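Long-range contacts in adhesion G-protein coupled receptor G6 (Danio rerio, PDB 6V55), which probably acts as an adhesion receptor in myelination, its large calcium-binding, glycosylated extracellular region adjoining the G-protein-coupled transmembrane part: residues A[508-513]-A[541-546]; A[546-551]-A[588-593]. One frame throughout, in Å; residues are numbered along the deposited sequence.

Contact 1 (A[508-513]-A[541-546]); sequences TSITVS and VTKVME
Three oxygens converge on one ammonium group where the loop 508-513, which turns at Thr508 and Ser509 and is extended from Ile510 on, runs past the helix 541-546. Lys543 leaves the helix with CG anti to the backbone N (chi1 -169°), then bends at chi2 and chi3, which carries NZ to the loop. There Lys543 NZ donates to Ile510 O at 2.5 Å, lying in the carbonyl plane with a fairly open C=O...N angle of 155°. Lys543 NZ also donates to Thr508 O at 2.6 Å, this time from above the carbonyl plane and at a sharper 126°. The third grip comes from its own helix: Glu546, one turn on and extended beyond CG, forms a salt bridge in which OE2 is 2.7 Å from Lys543 NZ. The carboxylate would probably stabilise the charged form of the amine and fix its position.

The lysine's aliphatic part is packed as well. Ile510 crosses it at about a right angle and sets CG2 3.8 Å from Lys543 CE, while Val512, sliding past in the opposite direction, brings CG1 to 3.9 Å from Lys543 CD. The other branch of Val512, CG2, rests on the helix backbone, 3.8 Å from Glu546 O. Val520 of helix 517-527 touches Ile510, Val512 and Lys543, closing this dense part.

The opposite character appears at exposed Thr508, which lends its carbonyl while its side chain stays at the margin. A methionine in place of Lys543 would remove NZ, and with it both carbonyl bonds and the salt bridge, and would probably loosen the loop from the helix. Such lysine-to-carbonyl bonding fastens the lead-in loop onto the helical bundle, consistent with subdomain A of a GAIN domain.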
ATOM      1  N   THR A 508      15.409 -20.455  17.761  1.00 37.36           N
ATOM      2  CA  THR A 508      15.878 -21.549  18.601  1.00 38.02           C
ATOM      3  C   THR A 508      15.501 -21.391  20.066  1.00 37.36           C
ATOM      4  O   THR A 508      15.468 -22.391  20.789  1.00 34.64           O
ATOM      5  CB  THR A 508      17.397 -21.671  18.524  1.00 36.06           C
ATOM      6  OG1 THR A 508      17.985 -20.748  19.449  1.00 40.71           O
ATOM      7  CG2 THR A 508      17.879 -21.333  17.146  1.00 31.05           C
ATOM      8  N   SER A 509      15.238 -20.169  20.529  1.00 38.45           N
ATOM      9  CA  SER A 509      15.234 -19.958  21.968  1.00 39.21           C
ATOM     10  C   SER A 509      13.893 -20.262  22.616  1.00 39.53           C
ATOM     11  O   SER A 509      13.804 -20.262  23.851  1.00 39.63           O
ATOM     12  CB  SER A 509      15.658 -18.528  22.289  1.00 39.41           C
ATOM     13  OG  SER A 509      14.591 -17.640  22.039  1.00 42.13           O
ATOM     14  N   ILE A 510      12.863 -20.527  21.835  1.00 41.43           N
ATOM     15  CA  ILE A 510      11.584 -20.926  22.410  1.00 42.95           C
ATOM     16  C   ILE A 510      11.700 -22.362  22.914  1.00 48.95           C
ATOM     17  O   ILE A 510      12.528 -23.157  22.448  1.00 52.92           O
ATOM     18  CB  ILE A 510      10.435 -20.733  21.392  1.00 35.82           C
ATOM     19  CG1 ILE A 510       9.112 -20.481  22.104  1.00 36.58           C
ATOM     20  CG2 ILE A 510      10.293 -21.907  20.412  1.00 32.72           C
ATOM     21  CD1 ILE A 510       7.971 -20.142  21.150  1.00 34.85           C
ATOM     22  N   THR A 511      10.926 -22.673  23.941  1.00 50.26           N
ATOM     23  CA  THR A 511      10.953 -23.982  24.571  1.00 51.02           C
ATOM     24  C   THR A 511       9.592 -24.620  24.337  1.00 47.52           C
ATOM     25  O   THR A 511       8.564 -24.068  24.749  1.00 46.67           O
ATOM     26  CB  THR A 511      11.283 -23.856  26.058  1.00 53.16           C
ATOM     27  OG1 THR A 511      10.534 -22.765  26.614  1.00 59.86           O
ATOM     28  CG2 THR A 511      12.777 -23.574  26.237  1.00 48.58           C
ATOM     29  N   VAL A 512       9.584 -25.751  23.638  1.00 42.51           N
ATOM     30  CA  VAL A 512       8.333 -26.314  23.158  1.00 37.10           C
ATOM     31  C   VAL A 512       7.666 -27.093  24.282  1.00 36.77           C
ATOM     32  O   VAL A 512       8.330 -27.682  25.145  1.00 37.78           O
ATOM     33  CB  VAL A 512       8.569 -27.191  21.918  1.00 37.29           C
ATOM     34  CG1 VAL A 512       8.889 -26.329  20.723  1.00 34.75           C
ATOM     35  CG2 VAL A 512       9.702 -28.148  22.155  1.00 45.14           C
ATOM     36  N   SER A 513       6.345 -27.056  24.296  1.00 36.06           N
ATOM     37  CA  SER A 513       5.527 -27.802  25.231  1.00 38.15           C
ATOM     38  C   SER A 513       4.508 -28.537  24.395  1.00 34.28           C
ATOM     39  O   SER A 513       4.425 -28.319  23.192  1.00 32.51           O
ATOM     40  CB  SER A 513       4.788 -26.881  26.209  1.00 44.14           C
ATOM     41  OG  SER A 513       3.816 -26.096  25.523  1.00 49.10           O
ATOM     42  N   VAL A 541      14.830 -26.725  11.521  1.00 16.47           N
ATOM     43  CA  VAL A 541      14.762 -28.181  11.535  1.00 16.46           C
ATOM     44  C   VAL A 541      15.230 -28.742  12.887  1.00 20.06           C
ATOM     45  O   VAL A 541      14.763 -29.805  13.328  1.00 27.68           O
ATOM     46  CB  VAL A 541      15.535 -28.684  10.293  1.00 17.18           C
ATOM     47  CG1 VAL A 541      15.868 -30.122  10.332  1.00 17.76           C
ATOM     48  CG2 VAL A 541      14.686 -28.436   9.047  1.00 18.52           C
ATOM     49  N   THR A 542      16.045 -27.990  13.632  1.00 19.63           N
ATOM     50  CA  THR A 542      16.342 -28.407  15.006  1.00 24.47           C
ATOM     51  C   THR A 542      15.134 -28.233  15.930  1.00 25.30           C
ATOM     52  O   THR A 542      14.790 -29.163  16.678  1.00 23.01           O
ATOM     53  CB  THR A 542      17.567 -27.661  15.528  1.00 28.85           C
ATOM     54  OG1 THR A 542      18.714 -28.092  14.775  1.00 33.13           O
ATOM     55  CG2 THR A 542      17.815 -27.959  16.999  1.00 29.05           C
ATOM     56  N   LYS A 543      14.430 -27.090  15.822  1.00 23.79           N
ATOM     57  CA  LYS A 543      13.211 -26.852  16.604  1.00 20.84           C
ATOM     58  C   LYS A 543      12.076 -27.827  16.257  1.00 21.89           C
ATOM     59  O   LYS A 543      11.349 -28.259  17.164  1.00 26.44           O
ATOM     60  CB  LYS A 543      12.739 -25.412  16.414  1.00 18.61           C
ATOM     61  CG  LYS A 543      11.650 -24.995  17.394  1.00 19.52           C
ATOM     62  CD  LYS A 543      12.083 -25.219  18.840  1.00 22.62           C
ATOM     63  CE  LYS A 543      13.100 -24.146  19.251  1.00 24.22           C
ATOM     64  NZ  LYS A 543      13.752 -24.376  20.577  1.00 24.31           N
ATOM     65  N   VAL A 544      11.944 -28.217  14.977  1.00 16.32           N
ATOM     66  CA  VAL A 544      10.984 -29.247  14.570  1.00 16.24           C
ATOM     67  C   VAL A 544      11.331 -30.592  15.204  1.00 16.29           C
ATOM     68  O   VAL A 544      10.438 -31.320  15.654  1.00 18.59           O
ATOM     69  CB  VAL A 544      10.925 -29.324  13.028  1.00 16.17           C
ATOM     70  CG1 VAL A 544      10.283 -30.607  12.504  1.00 16.12           C
ATOM     71  CG2 VAL A 544      10.160 -28.166  12.510  1.00 16.22           C
ATOM     72  N   MET A 545      12.628 -30.890  15.358  1.00 16.40           N
ATOM     73  CA  MET A 545      13.033 -32.115  16.049  1.00 16.94           C
ATOM     74  C   MET A 545      12.708 -32.069  17.541  1.00 19.57           C
ATOM     75  O   MET A 545      12.282 -33.081  18.114  1.00 25.59           O
ATOM     76  CB  MET A 545      14.524 -32.368  15.850  1.00 23.57           C
ATOM     77  CG  MET A 545      15.056 -33.646  16.514  1.00 30.73           C
ATOM     78  SD  MET A 545      14.186 -35.145  15.978  1.00 36.26           S
ATOM     79  CE  MET A 545      15.409 -35.586  14.784  1.00 36.92           C
ATOM     80  N   GLU A 546      12.865 -30.902  18.178  1.00 18.44           N
ATOM     81  CA  GLU A 546      12.482 -30.769  19.579  1.00 23.58           C
ATOM     82  C   GLU A 546      10.974 -30.890  19.744  1.00 25.87           C
ATOM     83  O   GLU A 546      10.489 -31.552  20.675  1.00 28.64           O
ATOM     84  CB  GLU A 546      12.965 -29.429  20.130  1.00 28.47           C
ATOM     85  CG  GLU A 546      14.469 -29.200  20.038  1.00 37.08           C
ATOM     86  CD  GLU A 546      14.866 -27.776  20.446  1.00 46.51           C
ATOM     87  OE1 GLU A 546      16.062 -27.415  20.293  1.00 48.22           O
ATOM     88  OE2 GLU A 546      13.979 -27.016  20.919  1.00 48.42           O
TER

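Contact 2 (A[546-551]-A[588-593]); sequences ELVNIA and DELVQK. With NAG (2-acetamido-2-deoxy-beta-D-glucopyranose), chain L.
Helices 546-550 and 588-593 pack side by side in the helical bundle consistent with subdomain A of a GAIN domain: their axes run in nearly the same direction, 24° apart, and approach to 9.6 Å. At the buried side of the interface Val548 points toward the second helix and meets Leu590 at about a right angle. With its CG1 anti to the backbone N (chi1 167°), Val548 lays this branch against the partner's main chain, CG1 being 3.6 Å from Leu590 N. Val548 CG2 turns instead to the end of the leucine, whose own CG is also anti to the backbone N, and stands 4.1 Å from Leu590 CD1. Val561 of helix 555-568 touches Val548, and Ala558 and Val562 of that helix touch Leu590, so a third helix covers this apolar pair.

Lys593 supplies the polar half. Its chain, bent at chi2, chi3 and chi4, reaches across to the C-terminal end of the first helix, where Lys593 NZ donates to Val548 O at 2.7 Å. This bond lies in the carbonyl plane, at a C=O...N angle of 148°. A second bond, to Ala551 O, is weak. Carbonyls at a helix end would be expected to favour the charged amine, and Glu589, one turn back on the same helix, adds a long salt bridge with OE2 4.0 Å from Lys593 NZ.

The outer edge is lined by sugar from the glycan at Asn704. Gln592 and Lys593 both touch its acetyl methyl, with Lys593 CG 3.7 Å from NAG C8. Glu589, bent at chi2, lifts its carboxylate to the same sugar, and the contact finishes there in a weak hydrogen bond from NAG O3 to Glu589 OE2 of 3.4 Å.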
ATOM      1  N   GLU A 546      12.865 -30.902  18.178  1.00 18.44           N
ATOM      2  CA  GLU A 546      12.482 -30.769  19.579  1.00 23.58           C
ATOM      3  C   GLU A 546      10.974 -30.890  19.744  1.00 25.87           C
ATOM      4  O   GLU A 546      10.489 -31.552  20.675  1.00 28.64           O
ATOM      5  CB  GLU A 546      12.965 -29.429  20.130  1.00 28.47           C
ATOM      6  CG  GLU A 546      14.469 -29.200  20.038  1.00 37.08           C
ATOM      7  CD  GLU A 546      14.866 -27.776  20.446  1.00 46.51           C
ATOM      8  OE1 GLU A 546      16.062 -27.415  20.293  1.00 48.22           O
ATOM      9  OE2 GLU A 546      13.979 -27.016  20.919  1.00 48.42           O
ATOM     10  N   LEU A 547      10.240 -30.315  18.791  1.00 22.11           N
ATOM     11  CA  LEU A 547       8.793 -30.357  18.785  1.00 21.55           C
ATOM     12  C   LEU A 547       8.276 -31.772  18.605  1.00 24.29           C
ATOM     13  O   LEU A 547       7.334 -32.168  19.287  1.00 33.88           O
ATOM     14  CB  LEU A 547       8.274 -29.466  17.663  1.00 21.19           C
ATOM     15  CG  LEU A 547       6.783 -29.198  17.572  1.00 21.27           C
ATOM     16  CD1 LEU A 547       6.610 -27.743  17.291  1.00 23.21           C
ATOM     17  CD2 LEU A 547       6.120 -30.011  16.489  1.00 19.23           C
ATOM     18  N   VAL A 548       8.860 -32.537  17.683  1.00 20.66           N
ATOM     19  CA  VAL A 548       8.343 -33.876  17.413  1.00 16.33           C
ATOM     20  C   VAL A 548       8.680 -34.804  18.580  1.00 26.69           C
ATOM     21  O   VAL A 548       7.879 -35.669  18.950  1.00 25.31           O
ATOM     22  CB  VAL A 548       8.880 -34.362  16.048  1.00 16.24           C
ATOM     23  CG1 VAL A 548       8.654 -35.852  15.813  1.00 16.22           C
ATOM     24  CG2 VAL A 548       8.204 -33.604  14.935  1.00 16.15           C
ATOM     25  N   ASN A 549       9.776 -34.522  19.286  1.00 28.59           N
ATOM     26  CA  ASN A 549      10.176 -35.336  20.425  1.00 28.20           C
ATOM     27  C   ASN A 549       9.302 -35.119  21.650  1.00 33.47           C
ATOM     28  O   ASN A 549       8.872 -36.092  22.278  1.00 39.99           O
ATOM     29  CB  ASN A 549      11.623 -35.052  20.763  1.00 31.96           C
ATOM     30  CG  ASN A 549      12.530 -36.021  20.100  1.00 44.17           C
ATOM     31  OD1 ASN A 549      12.332 -37.236  20.222  1.00 54.68           O
ATOM     32  ND2 ASN A 549      13.495 -35.517  19.335  1.00 42.82           N
ATOM     33  N   ILE A 550       9.013 -33.873  22.012  1.00 34.44           N
ATOM     34  CA  ILE A 550       8.288 -33.687  23.261  1.00 34.93           C
ATOM     35  C   ILE A 550       6.770 -33.799  23.103  1.00 34.45           C
ATOM     36  O   ILE A 550       6.088 -34.119  24.086  1.00 40.78           O
ATOM     37  CB  ILE A 550       8.710 -32.369  23.946  1.00 35.02           C
ATOM     38  CG1 ILE A 550       8.596 -32.504  25.472  1.00 37.85           C
ATOM     39  CG2 ILE A 550       7.916 -31.185  23.446  1.00 31.41           C
ATOM     40  CD1 ILE A 550       9.457 -31.517  26.252  1.00 38.40           C
ATOM     41  N   ALA A 551       6.226 -33.640  21.897  1.00 27.39           N
ATOM     42  CA  ALA A 551       4.784 -33.515  21.764  1.00 25.49           C
ATOM     43  C   ALA A 551       4.144 -34.842  21.384  1.00 33.88           C
ATOM     44  O   ALA A 551       4.779 -35.728  20.816  1.00 40.23           O
ATOM     45  CB  ALA A 551       4.413 -32.448  20.735  1.00 24.92           C
ATOM     46  N   ASP A 588      10.834 -39.355  10.539  1.00 21.32           N
ATOM     47  CA  ASP A 588      10.778 -40.781  10.867  1.00 26.84           C
ATOM     48  C   ASP A 588      10.109 -41.021  12.212  1.00 27.28           C
ATOM     49  O   ASP A 588       9.292 -41.941  12.357  1.00 33.52           O
ATOM     50  CB  ASP A 588      12.189 -41.384  10.892  1.00 35.72           C
ATOM     51  CG  ASP A 588      12.802 -41.578   9.496  1.00 40.83           C
ATOM     52  OD1 ASP A 588      14.011 -41.929   9.455  1.00 39.19           O
ATOM     53  OD2 ASP A 588      12.108 -41.352   8.464  1.00 43.71           O
ATOM     54  N   GLU A 589      10.399 -40.173  13.186  1.00 27.14           N
ATOM     55  CA  GLU A 589       9.815 -40.342  14.505  1.00 30.96           C
ATOM     56  C   GLU A 589       8.411 -39.787  14.593  1.00 28.24           C
ATOM     57  O   GLU A 589       7.651 -40.252  15.447  1.00 30.94           O
ATOM     58  CB  GLU A 589      10.680 -39.673  15.564  1.00 36.03           C
ATOM     59  CG  GLU A 589      10.621 -40.384  16.898  1.00 44.05           C
ATOM     60  CD  GLU A 589      10.743 -39.417  18.021  1.00 52.88           C
ATOM     61  OE1 GLU A 589      11.120 -38.256  17.726  1.00 54.08           O
ATOM     62  OE2 GLU A 589      10.485 -39.819  19.180  1.00 59.19           O
ATOM     63  N   LEU A 590       8.075 -38.794  13.751  1.00 23.08           N
ATOM     64  CA  LEU A 590       6.700 -38.300  13.637  1.00 20.10           C
ATOM     65  C   LEU A 590       5.759 -39.412  13.210  1.00 21.83           C
ATOM     66  O   LEU A 590       4.677 -39.574  13.786  1.00 24.91           O
ATOM     67  CB  LEU A 590       6.647 -37.143  12.638  1.00 15.59           C
ATOM     68  CG  LEU A 590       5.319 -36.569  12.173  1.00 16.05           C
ATOM     69  CD1 LEU A 590       5.000 -35.415  13.059  1.00 22.73           C
ATOM     70  CD2 LEU A 590       5.404 -36.048  10.750  1.00 13.41           C
ATOM     71  N   VAL A 591       6.212 -40.252  12.274  1.00 19.44           N
ATOM     72  CA  VAL A 591       5.422 -41.361  11.764  1.00 15.43           C
ATOM     73  C   VAL A 591       5.285 -42.470  12.814  1.00 17.49           C
ATOM     74  O   VAL A 591       4.242 -43.138  12.896  1.00 23.37           O
ATOM     75  CB  VAL A 591       6.070 -41.816  10.432  1.00 11.45           C
ATOM     76  CG1 VAL A 591       5.449 -43.049   9.883  1.00  9.55           C
ATOM     77  CG2 VAL A 591       5.870 -40.723   9.396  1.00 12.53           C
ATOM     78  N   GLN A 592       6.293 -42.652  13.664  1.00 16.29           N
ATOM     79  CA  GLN A 592       6.178 -43.633  14.740  1.00 18.94           C
ATOM     80  C   GLN A 592       5.171 -43.198  15.800  1.00 21.56           C
ATOM     81  O   GLN A 592       4.460 -44.040  16.357  1.00 25.48           O
ATOM     82  CB  GLN A 592       7.541 -43.858  15.393  1.00 23.58           C
ATOM     83  CG  GLN A 592       8.600 -44.409  14.455  1.00 30.26           C
ATOM     84  CD  GLN A 592       8.311 -45.832  14.032  1.00 37.43           C
ATOM     85  OE1 GLN A 592       7.743 -46.620  14.804  1.00 42.46           O
ATOM     86  NE2 GLN A 592       8.691 -46.175  12.798  1.00 37.82           N
ATOM     87  N   LYS A 593       5.045 -41.897  16.034  1.00 20.80           N
ATOM     88  CA  LYS A 593       4.317 -41.375  17.177  1.00 23.72           C
ATOM     89  C   LYS A 593       2.919 -40.914  16.844  1.00 22.86           C
ATOM     90  O   LYS A 593       2.216 -40.444  17.749  1.00 31.22           O
ATOM     91  CB  LYS A 593       5.056 -40.179  17.782  1.00 27.22           C
ATOM     92  CG  LYS A 593       6.352 -40.518  18.446  1.00 29.58           C
ATOM     93  CD  LYS A 593       6.441 -39.903  19.801  1.00 32.20           C
ATOM     94  CE  LYS A 593       6.286 -38.427  19.728  1.00 29.67           C
ATOM     95  NZ  LYS A 593       7.357 -37.804  20.529  1.00 29.76           N
TER
HETATM   96  C1  NAG L 910      11.918 -45.692  19.288  1.00 62.08           C
HETATM   97  C2  NAG L 910      11.081 -44.696  20.103  1.00 67.53           C
HETATM   98  C3  NAG L 910      11.896 -43.429  20.373  1.00 70.83           C
HETATM   99  C4  NAG L 910      13.211 -43.771  21.073  1.00 68.64           C
HETATM  100  C5  NAG L 910      13.998 -44.830  20.287  1.00 68.76           C
HETATM  101  C6  NAG L 910      15.213 -45.335  21.036  1.00 71.19           C
HETATM  102  C7  NAG L 910       8.657 -44.299  20.051  1.00 69.57           C
HETATM  103  C8  NAG L 910       7.476 -43.997  19.183  1.00 69.89           C
HETATM  104  N2  NAG L 910       9.835 -44.379  19.422  1.00 68.44           N
HETATM  105  O3  NAG L 910      11.131 -42.524  21.165  1.00 73.48           O
HETATM  106  O4  NAG L 910      14.009 -42.600  21.206  1.00 67.53           O
HETATM  107  O5  NAG L 910      13.174 -45.981  20.002  1.00 65.38           O
HETATM  108  O6  NAG L 910      15.565 -46.657  20.646  1.00 73.41           O
HETATM  109  O7  NAG L 910       8.549 -44.462  21.267  1.00 70.02           O

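Overall arrangement
From the N terminus, the chain reaches contact 1 first, in the loop that follows strand 493-496. This loop, ahead of helix 517-527, meets helix 534-550, closing an excursion of 27 residues, 18 of them helical. Contact 2 then opens on the same helix, and helix 555-568 is traversed before helix 573-593 returns to close it. The two are in series, neither nested nor crossed, and share Glu546. Their centres lie 12 Å apart, and Val512 CG2 packs 3.8 Å from Ile550 CG2. Helix 534-550 thus joins the incoming loop to the last helix before the strands that begin at 600-603.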